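Local coordinates for Rx protein (Solanum tuberosum, PDB 4M70) that forms the coiled-coil domain of a plant NB-LRR immune receptor that probably confers pathogen resistance and triggers a hypersensitive defence response, at residues A[7-12]-A[65-70]; A[12-17]-A[30-35]; A[26-31]-A[95-100]; A[57-62]-A[112-117]. All blocks are in the same frame, centred on the assembly; numbering follows the deposited sequence.

Interaction 1: residues A[7-12]-A[65-70]; sequences YAAVTS and VAYTTE
The polar end of this contact gathers round OE2 of E70, which reaches S12 across the helices and is hydrogen-bonded to OG1 of T16, one turn beyond S12. The modelled S12 OG to E70 OE2 separation is too short to be sound. Together with the E70 chi1 of -107°, away from any staggered value, it leaves the exact placing of this carboxylate doubtful. Better defined is the apolar part. The CB atoms of A9 and A66 face each other at 3.9 Å, and the CA atoms of A9 and A66 are only 5.9 Å apart. A66 CB also lies 4.0 Å from the backbone O of A9. The next residue, Y67, lays its phenol over A9: CG is anti to the carbonyl carbon (chi1 -73°), and A9 CB sits 3.9 Å from the centroid of the Y67 ring, over its face, a CH-pi contact. The phenol OH comes within 3.5 Å of A9 CA, while S12 CB stands near the ring plane, 4.2 Å from Y67 CE1. Within helix 4-24, T11 OG1 donates a hydrogen bond to Y7 O, from the face of that carbonyl plane opposite T11 N. Beside this layer, V10 packs on L35 of helix 29-42 and T69 on L100 of helix 86-119. Small alanines at the point of contact permit the axes to approach to 8.8 Å, and the crossing angle of 20° is that of near-parallel, coiled-coil-like packing, here between helices 4-24 and 56-81 of a four-helix bundle.

Interaction 2: residues A[12-17]-A[30-35]; sequences SLMRTI and PFYEKL
M14 and Y32 mark the closest backbone level, their CA atoms 5.6 Å apart, where the two helices run antiparallel with local axes 9.6 Å apart and directions 166° apart. The apolar centre is the L35 CD1 methyl, which meets L13 and I17. I17 CD1 approaches L35 CD1 to 3.5 Å, and L13 CG lies 3.6 Å from L35 CD1, the L13 chain lying across that of L35 at about a right angle. M14 and L35 instead slide past each other in opposite directions, M14 CG passing L35 CB at 3.8 Å. Y32 presents an edge: its CE2 is 3.4 Å from the backbone O of M14, which lies in the ring plane, and 3.5 Å from M14 CB. A bend in the M14 chain (chi3 65°) places CE near the phenol end, 4.2 Å from Y32 OH, so M14 meets Y32 at two places, the side chains crossing almost perpendicularly. I17 CD1 also touches F31 CB, more loosely. Around this hairpin of helices 4-24 and 29-42, H18 stacks on the Y32 ring, L13 continues onto T69 and E70 of helix 56-81, and L35 and F31 both lean on L104 of helix 86-119.

Interaction 3: residues A[26-31]-A[95-100]; sequences CDLQPF and EIFFVL
The ring of F31 carries L100 CB on one face: this atom stands 3.6 Å above the ring plane over its centre, with the line to the centroid only 9° off the normal, a well-centred CH-pi contact. In the plane of the same F31 ring, at its edge, lie L28 CA and F97 CD1, the latter 4.0 Å from F31 CE1. F97 in turn has F31 CE1 and the backbone O of D27 at its own edge, D27 O being 3.8 Å from F97 CE1. D27 is the centre of an inverse gamma turn in the connection before helix 29-42. C26 SG approaches obliquely, 5.2 Å from the F97 centroid, as a sulfur-aromatic contact. L28 parts its two methyls: CD2 goes to F97 CE1 (3.7 Å), whereas CD1 goes to I96 CG2 (3.9 Å). L28 and L100 both touch I17 of helix 4-24, and F97 lies within packing reach of an apolar side chain of another protein's chain. The evidence thus places the turn between helices 4-24 and 29-42, with the first residues of the latter, against helix 86-119, an aromatic and aliphatic layer closing one hairpin of a four-helix bundle onto the other.

Interaction 4: residues A[57-62]-A[112-117]; sequences ILEVEI and KQWMAT
L58 is wedged against the backbone and indole of W114, whereas on the solvent side it is bordered by the exposed Q113 and, more loosely, by T117. On the inner side, L58 CB meets W114 CE3 at 3.5 Å, and L58 CD1 lies at the same 3.5 Å from W114 CA, beside the backbone from which the indole springs. CG of W114 is anti to its backbone N, and chi2 of -75° turns the ring so that its six-membered part meets the other helix by its edge: E59 N lies in the ring plane, 3.5 Å from W114 CZ3, and E59 CB is 3.7 Å from that CZ3. The E59 carboxylate is turned 86° from the indole plane, and its OE1 accepts a hydrogen bond from A6 N at the start of helix 4-24. Local axes 10.6 Å apart and directions 166° apart identify an antiparallel helical hairpin, the start of helix 56-81 beside the end of helix 86-119, at one end of the four-helix bundle. Here W114 also touches L55, in the loop just before helix 56-81. Q113, though exposed and extended, packs its amide closely on L58, with CD 3.5 Å from L58 CD2. T117 OG1 remains 4.1 Å from L58 CD1 and hydrogen-bonds Q113 O within its own helix.

From the N terminus, interaction 1 opens on 7-12 and interaction 2 just after it, the two sharing S12. Interaction 2 closes first, at 30-35, making a hairpin of helices 4-24 and 29-42 that nests within the larger loop interaction 1 closes at 65-70. Interaction 3 begins on the residues where interaction 2 ends, sharing P30 and F31, and closes at 95-100, so it crosses interaction 1. Interaction 4, from 57-62 to 112-117, crosses both 1 and 3, follows 2 in series, and pairs helices 56-81 and 86-119 as the second hairpin. Interactions 1 (helix 4-24 to 56-81) and 3 (start of 29-42 to 86-119) both join the two hairpins. Centres of interactions 3 and 4 lie about 23 Å apart.

Interaction 1: residues A[7-12]-A[65-70]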
loop_
_atom_site.group_PDB
_atom_site.type_symbol
_atom_site.label_atom_id
_atom_site.label_comp_id
_atom_site.label_asym_id
_atom_site.label_seq_id
_atom_site.Cartn_x
_atom_site.Cartn_y
_atom_site.Cartn_z
ATOM N N TYR A 7 -11.713 -8.773 0.700
ATOM C CA TYR A 7 -12.592 -7.609 0.771
ATOM C C TYR A 7 -12.455 -6.934 2.134
ATOM O O TYR A 7 -12.287 -5.711 2.219
ATOM C CB TYR A 7 -14.048 -8.015 0.511
ATOM C CG TYR A 7 -15.017 -6.849 0.410
ATOM C CD1 TYR A 7 -15.590 -6.282 1.547
ATOM C CD2 TYR A 7 -15.363 -6.323 -0.825
ATOM C CE1 TYR A 7 -16.473 -5.214 1.448
ATOM C CE2 TYR A 7 -16.244 -5.258 -0.933
ATOM C CZ TYR A 7 -16.794 -4.710 0.204
ATOM O OH TYR A 7 -17.670 -3.654 0.097
ATOM N N ALA A 8 -12.507 -7.736 3.194
ATOM C CA ALA A 8 -12.418 -7.200 4.550
ATOM C C ALA A 8 -11.070 -6.533 4.813
ATOM O O ALA A 8 -11.003 -5.442 5.385
ATOM C CB ALA A 8 -12.679 -8.297 5.574
ATOM N N ALA A 9 -9.998 -7.188 4.384
ATOM C CA ALA A 9 -8.656 -6.660 4.588
ATOM C C ALA A 9 -8.416 -5.349 3.835
ATOM O O ALA A 9 -7.872 -4.392 4.399
ATOM C CB ALA A 9 -7.622 -7.698 4.194
ATOM N N VAL A 10 -8.819 -5.311 2.567
ATOM C CA VAL A 10 -8.684 -4.103 1.753
ATOM C C VAL A 10 -9.528 -2.967 2.325
ATOM O O VAL A 10 -9.093 -1.815 2.360
ATOM C CB VAL A 10 -9.049 -4.365 0.264
ATOM C CG1 VAL A 10 -9.134 -3.057 -0.519
ATOM C CG2 VAL A 10 -8.032 -5.296 -0.376
ATOM N N THR A 11 -10.721 -3.302 2.812
ATOM C CA THR A 11 -11.587 -2.312 3.456
ATOM C C THR A 11 -10.908 -1.709 4.684
ATOM O O THR A 11 -10.919 -0.481 4.900
ATOM C CB THR A 11 -12.929 -2.942 3.891
ATOM O OG1 THR A 11 -13.613 -3.463 2.743
ATOM C CG2 THR A 11 -13.811 -1.911 4.588
ATOM N N SER A 12 -10.297 -2.582 5.474
ATOM C CA SER A 12 -9.594 -2.146 6.666
ATOM C C SER A 12 -8.407 -1.249 6.298
ATOM O O SER A 12 -8.147 -0.247 6.968
ATOM C CB SER A 12 -9.148 -3.361 7.480
ATOM O OG SER A 12 -8.559 -2.961 8.703
ATOM N N VAL A 65 -0.668 -9.170 3.028
ATOM C CA VAL A 65 -0.077 -7.928 2.522
ATOM C C VAL A 65 -0.811 -6.688 3.052
ATOM O O VAL A 65 -0.185 -5.731 3.525
ATOM C CB VAL A 65 -0.036 -7.889 0.972
ATOM C CG1 VAL A 65 0.218 -6.477 0.466
ATOM C CG2 VAL A 65 1.017 -8.851 0.439
ATOM N N ALA A 66 -2.137 -6.721 2.994
ATOM C CA ALA A 66 -2.951 -5.596 3.437
ATOM C C ALA A 66 -2.789 -5.317 4.934
ATOM O O ALA A 66 -2.618 -4.169 5.355
ATOM C CB ALA A 66 -4.411 -5.835 3.093
ATOM N N TYR A 67 -2.858 -6.372 5.738
ATOM C CA TYR A 67 -2.737 -6.207 7.179
ATOM C C TYR A 67 -1.341 -5.688 7.576
ATOM O O TYR A 67 -1.211 -4.779 8.415
ATOM C CB TYR A 67 -3.123 -7.511 7.879
ATOM C CG TYR A 67 -4.622 -7.756 7.833
ATOM C CD1 TYR A 67 -5.514 -6.692 7.769
ATOM C CD2 TYR A 67 -5.142 -9.044 7.800
ATOM C CE1 TYR A 67 -6.881 -6.900 7.714
ATOM C CE2 TYR A 67 -6.511 -9.261 7.737
ATOM C CZ TYR A 67 -7.372 -8.185 7.690
ATOM O OH TYR A 67 -8.733 -8.393 7.630
ATOM N N THR A 68 -0.307 -6.238 6.941
ATOM C CA THR A 68 1.073 -5.792 7.162
ATOM C C THR A 68 1.222 -4.301 6.840
ATOM O O THR A 68 1.795 -3.509 7.623
ATOM C CB THR A 68 2.063 -6.605 6.300
ATOM O OG1 THR A 68 1.915 -8.003 6.583
ATOM C CG2 THR A 68 3.501 -6.181 6.570
ATOM N N THR A 69 0.693 -3.926 5.681
ATOM C CA THR A 69 0.726 -2.537 5.244
ATOM C C THR A 69 0.023 -1.655 6.266
ATOM O O THR A 69 0.466 -0.540 6.558
ATOM C CB THR A 69 0.054 -2.371 3.876
ATOM O OG1 THR A 69 0.665 -3.258 2.927
ATOM C CG2 THR A 69 0.160 -0.929 3.404
ATOM N N GLU A 70 -1.081 -2.167 6.802
ATOM C CA GLU A 70 -1.836 -1.457 7.827
ATOM C C GLU A 70 -0.959 -1.142 9.015
ATOM O O GLU A 70 -0.920 -0.001 9.491
ATOM C CB GLU A 70 -2.996 -2.309 8.313
ATOM C CG GLU A 70 -4.346 -1.863 7.854
ATOM C CD GLU A 70 -5.435 -2.558 8.614
ATOM O OE1 GLU A 70 -5.134 -3.562 9.291
ATOM O OE2 GLU A 70 -6.586 -2.093 8.545
#

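Interaction 2: residues A[12-17]-A[30-35]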
loop_
_atom_site.group_PDB
_atom_site.type_symbol
_atom_site.label_atom_id
_atom_site.label_comp_id
_atom_site.label_asym_id
_atom_site.label_seq_id
_atom_site.Cartn_x
_atom_site.Cartn_y
_atom_site.Cartn_z
ATOM N N SER A 12 -10.297 -2.582 5.474
ATOM C CA SER A 12 -9.594 -2.146 6.666
ATOM C C SER A 12 -8.407 -1.249 6.298
ATOM O O SER A 12 -8.147 -0.247 6.968
ATOM C CB SER A 12 -9.148 -3.361 7.480
ATOM O OG SER A 12 -8.559 -2.961 8.703
ATOM N N LEU A 13 -7.707 -1.598 5.221
ATOM C CA LEU A 13 -6.578 -0.798 4.744
ATOM C C LEU A 13 -7.024 0.589 4.265
ATOM O O LEU A 13 -6.330 1.586 4.482
ATOM C CB LEU A 13 -5.821 -1.537 3.631
ATOM C CG LEU A 13 -4.614 -0.807 3.037
ATOM C CD1 LEU A 13 -3.670 -0.335 4.143
ATOM C CD2 LEU A 13 -3.874 -1.681 2.035
ATOM N N MET A 14 -8.173 0.638 3.596
ATOM C CA MET A 14 -8.759 1.894 3.139
ATOM C C MET A 14 -9.031 2.779 4.356
ATOM O O MET A 14 -8.655 3.964 4.393
ATOM C CB MET A 14 -10.053 1.618 2.358
ATOM C CG MET A 14 -9.827 1.098 0.929
ATOM S SD MET A 14 -11.203 0.141 0.235
ATOM C CE MET A 14 -12.500 1.375 0.144
ATOM N N ARG A 15 -9.682 2.190 5.356
ATOM C CA ARG A 15 -9.994 2.905 6.594
ATOM C C ARG A 15 -8.724 3.415 7.297
ATOM O O ARG A 15 -8.686 4.543 7.810
ATOM C CB ARG A 15 -10.815 1.998 7.514
ATOM C CG ARG A 15 -11.757 2.714 8.463
ATOM C CD ARG A 15 -12.837 1.760 8.956
ATOM N NE ARG A 15 -12.265 0.485 9.379
ATOM C CZ ARG A 15 -12.745 -0.709 9.041
ATOM N NH1 ARG A 15 -13.823 -0.808 8.272
ATOM N NH2 ARG A 15 -12.146 -1.807 9.479
ATOM N N THR A 16 -7.687 2.580 7.304
ATOM C CA THR A 16 -6.407 2.929 7.916
ATOM C C THR A 16 -5.757 4.100 7.189
ATOM O O THR A 16 -5.216 5.025 7.808
ATOM C CB THR A 16 -5.446 1.723 7.911
ATOM O OG1 THR A 16 -5.990 0.672 8.721
ATOM C CG2 THR A 16 -4.071 2.117 8.438
ATOM N N ILE A 17 -5.844 4.065 5.865
ATOM C CA ILE A 17 -5.309 5.137 5.043
ATOM C C ILE A 17 -6.022 6.448 5.352
ATOM O O ILE A 17 -5.374 7.482 5.523
ATOM C CB ILE A 17 -5.406 4.799 3.545
ATOM C CG1 ILE A 17 -4.301 3.813 3.160
ATOM C CG2 ILE A 17 -5.288 6.054 2.699
ATOM C CD1 ILE A 17 -4.446 3.246 1.766
ATOM N N PRO A 30 -5.333 9.152 -3.604
ATOM C CA PRO A 30 -5.169 8.290 -4.784
ATOM C C PRO A 30 -5.003 6.811 -4.431
ATOM O O PRO A 30 -5.562 5.950 -5.125
ATOM C CB PRO A 30 -3.881 8.822 -5.431
ATOM C CG PRO A 30 -3.216 9.662 -4.378
ATOM C CD PRO A 30 -4.351 10.252 -3.612
ATOM N N PHE A 31 -4.262 6.526 -3.362
ATOM C CA PHE A 31 -4.110 5.154 -2.892
ATOM C C PHE A 31 -5.464 4.587 -2.497
ATOM O O PHE A 31 -5.802 3.457 -2.846
ATOM C CB PHE A 31 -3.174 5.081 -1.684
ATOM C CG PHE A 31 -1.754 5.476 -1.974
ATOM C CD1 PHE A 31 -1.222 6.637 -1.439
ATOM C CD2 PHE A 31 -0.950 4.682 -2.776
ATOM C CE1 PHE A 31 0.090 6.996 -1.695
ATOM C CE2 PHE A 31 0.361 5.030 -3.035
ATOM C CZ PHE A 31 0.882 6.191 -2.494
ATOM N N TYR A 32 -6.232 5.390 -1.772
ATOM C CA TYR A 32 -7.565 5.012 -1.321
ATOM C C TYR A 32 -8.452 4.646 -2.518
ATOM O O TYR A 32 -9.115 3.611 -2.509
ATOM C CB TYR A 32 -8.170 6.165 -0.518
ATOM C CG TYR A 32 -9.496 5.872 0.137
ATOM C CD1 TYR A 32 -10.691 6.182 -0.495
ATOM C CD2 TYR A 32 -9.551 5.306 1.407
ATOM C CE1 TYR A 32 -11.909 5.922 0.111
ATOM C CE2 TYR A 32 -10.760 5.044 2.019
ATOM C CZ TYR A 32 -11.935 5.352 1.368
ATOM O OH TYR A 32 -13.144 5.094 1.980
ATOM N N GLU A 33 -8.451 5.494 -3.543
ATOM C CA GLU A 33 -9.279 5.277 -4.730
ATOM C C GLU A 33 -8.852 4.040 -5.514
ATOM O O GLU A 33 -9.694 3.269 -5.989
ATOM C CB GLU A 33 -9.240 6.502 -5.649
ATOM C CG GLU A 33 -9.912 7.747 -5.083
ATOM C CD GLU A 33 -11.419 7.587 -4.960
ATOM O OE1 GLU A 33 -11.992 6.752 -5.695
ATOM O OE2 GLU A 33 -12.033 8.307 -4.143
ATOM N N LYS A 34 -7.543 3.847 -5.644
ATOM C CA LYS A 34 -7.033 2.670 -6.334
ATOM C C LYS A 34 -7.413 1.394 -5.586
ATOM O O LYS A 34 -7.798 0.382 -6.192
ATOM C CB LYS A 34 -5.515 2.767 -6.487
ATOM C CG LYS A 34 -4.889 1.683 -7.338
ATOM C CD LYS A 34 -3.373 1.855 -7.414
ATOM C CE LYS A 34 -2.975 3.192 -8.032
ATOM N NZ LYS A 34 -1.490 3.370 -8.085
ATOM N N LEU A 35 -7.353 1.468 -4.260
ATOM C CA LEU A 35 -7.726 0.346 -3.412
ATOM C C LEU A 35 -9.196 0.004 -3.517
ATOM O O LEU A 35 -9.564 -1.161 -3.663
ATOM C CB LEU A 35 -7.407 0.660 -1.952
ATOM C CG LEU A 35 -6.068 0.202 -1.395
ATOM C CD1 LEU A 35 -5.984 0.571 0.066
ATOM C CD2 LEU A 35 -5.947 -1.297 -1.566
#

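Interaction 3: residues A[26-31]-A[95-100]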
loop_
_atom_site.group_PDB
_atom_site.type_symbol
_atom_site.label_atom_id
_atom_site.label_comp_id
_atom_site.label_asym_id
_atom_site.label_seq_id
_atom_site.Cartn_x
_atom_site.Cartn_y
_atom_site.Cartn_z
ATOM N N CYS A 26 -1.414 14.001 4.863
ATOM C CA CYS A 26 -0.808 13.503 3.632
ATOM C C CYS A 26 -1.849 13.255 2.556
ATOM O O CYS A 26 -3.009 12.950 2.849
ATOM C CB CYS A 26 -0.036 12.204 3.884
ATOM S SG CYS A 26 1.431 12.341 4.921
ATOM N N ASP A 27 -1.415 13.380 1.305
ATOM C CA ASP A 27 -2.296 13.161 0.173
ATOM C C ASP A 27 -2.255 11.688 -0.175
ATOM O O ASP A 27 -1.429 11.247 -0.974
ATOM C CB ASP A 27 -1.840 14.000 -1.022
ATOM C CG ASP A 27 -2.742 13.842 -2.227
ATOM O OD1 ASP A 27 -3.955 13.604 -2.042
ATOM O OD2 ASP A 27 -2.228 13.939 -3.361
ATOM N N LEU A 28 -3.141 10.923 0.452
ATOM C CA LEU A 28 -3.164 9.482 0.256
ATOM C C LEU A 28 -4.430 9.040 -0.476
ATOM O O LEU A 28 -4.618 7.851 -0.737
ATOM C CB LEU A 28 -3.066 8.781 1.613
ATOM C CG LEU A 28 -1.889 9.234 2.488
ATOM C CD1 LEU A 28 -1.881 8.536 3.855
ATOM C CD2 LEU A 28 -0.574 8.992 1.771
ATOM N N GLN A 29 -5.290 9.997 -0.810
ATOM C CA GLN A 29 -6.546 9.688 -1.497
ATOM C C GLN A 29 -6.393 8.892 -2.808
ATOM O O GLN A 29 -7.245 8.060 -3.109
ATOM C CB GLN A 29 -7.403 10.945 -1.699
ATOM C CG GLN A 29 -8.845 10.658 -2.133
ATOM C CD GLN A 29 -9.660 9.918 -1.078
ATOM O OE1 GLN A 29 -9.331 9.930 0.109
ATOM N NE2 GLN A 29 -10.731 9.263 -1.517
ATOM N N PRO A 30 -5.333 9.152 -3.604
ATOM C CA PRO A 30 -5.169 8.290 -4.784
ATOM C C PRO A 30 -5.003 6.811 -4.431
ATOM O O PRO A 30 -5.562 5.950 -5.125
ATOM C CB PRO A 30 -3.881 8.822 -5.431
ATOM C CG PRO A 30 -3.216 9.662 -4.378
ATOM C CD PRO A 30 -4.351 10.252 -3.612
ATOM N N PHE A 31 -4.262 6.526 -3.362
ATOM C CA PHE A 31 -4.110 5.154 -2.892
ATOM C C PHE A 31 -5.464 4.587 -2.497
ATOM O O PHE A 31 -5.802 3.457 -2.846
ATOM C CB PHE A 31 -3.174 5.081 -1.684
ATOM C CG PHE A 31 -1.754 5.476 -1.974
ATOM C CD1 PHE A 31 -1.222 6.637 -1.439
ATOM C CD2 PHE A 31 -0.950 4.682 -2.776
ATOM C CE1 PHE A 31 0.090 6.996 -1.695
ATOM C CE2 PHE A 31 0.361 5.030 -3.035
ATOM C CZ PHE A 31 0.882 6.191 -2.494
ATOM N N GLU A 95 7.994 7.283 4.167
ATOM C CA GLU A 95 7.829 5.880 4.489
ATOM C C GLU A 95 6.388 5.428 4.214
ATOM O O GLU A 95 6.156 4.336 3.669
ATOM C CB GLU A 95 8.223 5.611 5.938
ATOM C CG GLU A 95 8.418 4.143 6.217
ATOM C CD GLU A 95 9.614 3.589 5.467
ATOM O OE1 GLU A 95 10.579 4.353 5.248
ATOM O OE2 GLU A 95 9.591 2.397 5.093
ATOM N N ILE A 96 5.425 6.273 4.584
ATOM C CA ILE A 96 4.018 5.987 4.282
ATOM C C ILE A 96 3.756 5.839 2.778
ATOM O O ILE A 96 3.118 4.868 2.337
ATOM C CB ILE A 96 3.069 7.062 4.862
ATOM C CG1 ILE A 96 3.108 7.042 6.393
ATOM C CG2 ILE A 96 1.632 6.834 4.405
ATOM C CD1 ILE A 96 2.326 8.168 7.022
ATOM N N PHE A 97 4.249 6.803 2.003
ATOM C CA PHE A 97 4.061 6.788 0.549
ATOM C C PHE A 97 4.647 5.524 -0.070
ATOM O O PHE A 97 3.997 4.836 -0.864
ATOM C CB PHE A 97 4.714 7.997 -0.111
ATOM C CG PHE A 97 4.043 9.292 0.204
ATOM C CD1 PHE A 97 2.759 9.561 -0.242
ATOM C CD2 PHE A 97 4.737 10.283 0.879
ATOM C CE1 PHE A 97 2.152 10.775 0.048
ATOM C CE2 PHE A 97 4.146 11.499 1.162
ATOM C CZ PHE A 97 2.851 11.747 0.747
ATOM N N PHE A 98 5.881 5.224 0.320
ATOM C CA PHE A 98 6.614 4.091 -0.223
ATOM C C PHE A 98 5.922 2.772 0.083
ATOM O O PHE A 98 5.758 1.917 -0.806
ATOM C CB PHE A 98 8.043 4.082 0.317
ATOM C CG PHE A 98 8.888 2.957 -0.204
ATOM C CD1 PHE A 98 9.044 1.793 0.533
ATOM C CD2 PHE A 98 9.522 3.057 -1.433
ATOM C CE1 PHE A 98 9.820 0.750 0.059
ATOM C CE2 PHE A 98 10.306 2.022 -1.910
ATOM C CZ PHE A 98 10.450 0.866 -1.168
ATOM N N VAL A 99 5.513 2.602 1.340
ATOM C CA VAL A 99 4.846 1.363 1.714
ATOM C C VAL A 99 3.507 1.219 0.990
ATOM O O VAL A 99 3.170 0.126 0.521
ATOM C CB VAL A 99 4.688 1.204 3.254
ATOM C CG1 VAL A 99 3.702 2.207 3.818
ATOM C CG2 VAL A 99 4.256 -0.206 3.598
ATOM N N LEU A 100 2.771 2.319 0.850
ATOM C CA LEU A 100 1.484 2.239 0.169
ATOM C C LEU A 100 1.611 1.914 -1.316
ATOM O O LEU A 100 0.809 1.151 -1.856
ATOM C CB LEU A 100 0.671 3.515 0.381
ATOM C CG LEU A 100 0.027 3.605 1.763
ATOM C CD1 LEU A 100 -0.717 4.919 1.948
ATOM C CD2 LEU A 100 -0.901 2.416 1.947
#

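Interaction 4: residues A[57-62]-A[112-117]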
loop_
_atom_site.group_PDB
_atom_site.type_symbol
_atom_site.label_atom_id
_atom_site.label_comp_id
_atom_site.label_asym_id
_atom_site.label_seq_id
_atom_site.Cartn_x
_atom_site.Cartn_y
_atom_site.Cartn_z
ATOM N N ILE A 57 -5.074 -19.153 -2.141
ATOM C CA ILE A 57 -3.688 -18.747 -1.957
ATOM C C ILE A 57 -3.535 -17.254 -2.240
ATOM O O ILE A 57 -2.916 -16.530 -1.455
ATOM C CB ILE A 57 -2.744 -19.566 -2.862
ATOM C CG1 ILE A 57 -2.796 -21.045 -2.466
ATOM C CG2 ILE A 57 -1.319 -19.059 -2.754
ATOM C CD1 ILE A 57 -2.062 -21.973 -3.414
ATOM N N LEU A 58 -4.126 -16.794 -3.340
ATOM C CA LEU A 58 -4.104 -15.370 -3.669
ATOM C C LEU A 58 -4.777 -14.540 -2.579
ATOM O O LEU A 58 -4.311 -13.449 -2.243
ATOM C CB LEU A 58 -4.794 -15.112 -5.011
ATOM C CG LEU A 58 -4.208 -15.770 -6.260
ATOM C CD1 LEU A 58 -5.085 -15.493 -7.462
ATOM C CD2 LEU A 58 -2.803 -15.264 -6.507
ATOM N N GLU A 59 -5.871 -15.059 -2.030
ATOM C CA GLU A 59 -6.593 -14.356 -0.977
ATOM C C GLU A 59 -5.718 -14.234 0.270
ATOM O O GLU A 59 -5.727 -13.204 0.943
ATOM C CB GLU A 59 -7.926 -15.041 -0.672
ATOM C CG GLU A 59 -8.779 -14.274 0.320
ATOM C CD GLU A 59 -10.234 -14.678 0.263
ATOM O OE1 GLU A 59 -11.094 -13.885 0.705
ATOM O OE2 GLU A 59 -10.522 -15.778 -0.250
ATOM N N VAL A 60 -4.974 -15.294 0.577
ATOM C CA VAL A 60 -4.013 -15.263 1.675
ATOM C C VAL A 60 -2.986 -14.162 1.417
ATOM O O VAL A 60 -2.678 -13.357 2.308
ATOM C CB VAL A 60 -3.291 -16.624 1.842
ATOM C CG1 VAL A 60 -2.120 -16.506 2.810
ATOM C CG2 VAL A 60 -4.264 -17.691 2.317
ATOM N N GLU A 61 -2.486 -14.116 0.184
ATOM C CA GLU A 61 -1.506 -13.105 -0.212
ATOM C C GLU A 61 -2.020 -11.672 0.011
ATOM O O GLU A 61 -1.349 -10.847 0.654
ATOM C CB GLU A 61 -1.110 -13.307 -1.685
ATOM C CG GLU A 61 -0.559 -14.701 -1.995
ATOM C CD GLU A 61 -0.340 -14.946 -3.482
ATOM O OE1 GLU A 61 -0.697 -14.066 -4.298
ATOM O OE2 GLU A 61 0.160 -16.038 -3.833
ATOM N N ILE A 62 -3.229 -11.403 -0.481
ATOM C CA ILE A 62 -3.848 -10.091 -0.325
ATOM C C ILE A 62 -4.095 -9.737 1.138
ATOM O O ILE A 62 -3.795 -8.622 1.579
ATOM C CB ILE A 62 -5.182 -9.994 -1.098
ATOM C CG1 ILE A 62 -4.943 -10.036 -2.610
ATOM C CG2 ILE A 62 -5.911 -8.712 -0.750
ATOM C CD1 ILE A 62 -6.221 -9.973 -3.435
ATOM N N LYS A 112 -5.030 -9.001 -10.555
ATOM C CA LYS A 112 -4.994 -9.349 -11.978
ATOM C C LYS A 112 -4.827 -10.859 -12.181
ATOM O O LYS A 112 -5.522 -11.478 -13.004
ATOM C CB LYS A 112 -3.890 -8.569 -12.695
ATOM C CG LYS A 112 -4.245 -7.104 -12.919
ATOM C CD LYS A 112 -3.060 -6.298 -13.428
ATOM C CE LYS A 112 -3.444 -4.844 -13.613
ATOM N NZ LYS A 112 -2.261 -3.983 -13.896
ATOM N N GLN A 113 -3.936 -11.454 -11.394
ATOM C CA GLN A 113 -3.780 -12.905 -11.402
ATOM C C GLN A 113 -5.090 -13.585 -10.995
ATOM O O GLN A 113 -5.451 -14.642 -11.514
ATOM C CB GLN A 113 -2.629 -13.341 -10.492
ATOM C CG GLN A 113 -2.372 -14.843 -10.500
ATOM C CD GLN A 113 -1.186 -15.243 -9.644
ATOM O OE1 GLN A 113 -0.506 -14.392 -9.068
ATOM N NE2 GLN A 113 -0.931 -16.543 -9.556
ATOM N N TRP A 114 -5.781 -12.963 -10.046
ATOM C CA TRP A 114 -7.071 -13.427 -9.556
ATOM C C TRP A 114 -8.060 -13.473 -10.713
ATOM O O TRP A 114 -8.846 -14.410 -10.823
ATOM C CB TRP A 114 -7.568 -12.491 -8.451
ATOM C CG TRP A 114 -8.838 -12.915 -7.774
ATOM C CD1 TRP A 114 -10.104 -12.842 -8.275
ATOM C CD2 TRP A 114 -8.960 -13.463 -6.453
ATOM N NE1 TRP A 114 -11.006 -13.319 -7.352
ATOM C CE2 TRP A 114 -10.327 -13.705 -6.222
ATOM C CE3 TRP A 114 -8.042 -13.775 -5.443
ATOM C CZ2 TRP A 114 -10.802 -14.249 -5.025
ATOM C CZ3 TRP A 114 -8.514 -14.313 -4.254
ATOM C CH2 TRP A 114 -9.879 -14.544 -4.057
ATOM N N MET A 115 -8.036 -12.446 -11.557
ATOM C CA MET A 115 -8.907 -12.399 -12.730
ATOM C C MET A 115 -8.564 -13.508 -13.729
ATOM O O MET A 115 -9.453 -14.187 -14.274
ATOM C CB MET A 115 -8.819 -11.038 -13.412
ATOM C CG MET A 115 -10.148 -10.513 -13.901
ATOM S SD MET A 115 -10.722 -9.169 -12.856
ATOM C CE MET A 115 -9.344 -8.031 -13.011
ATOM N N ALA A 116 -7.266 -13.696 -13.952
ATOM C CA ALA A 116 -6.795 -14.719 -14.883
ATOM C C ALA A 116 -7.240 -16.105 -14.432
ATOM O O ALA A 116 -7.627 -16.942 -15.248
ATOM C CB ALA A 116 -5.286 -14.655 -15.031
ATOM N N THR A 117 -7.186 -16.334 -13.124
ATOM C CA THR A 117 -7.601 -17.602 -12.536
ATOM C C THR A 117 -9.124 -17.705 -12.601
ATOM O O THR A 117 -9.681 -18.793 -12.755
ATOM C CB THR A 117 -7.112 -17.747 -11.082
ATOM O OG1 THR A 117 -5.718 -17.418 -11.006
ATOM C CG2 THR A 117 -7.328 -19.171 -10.578
#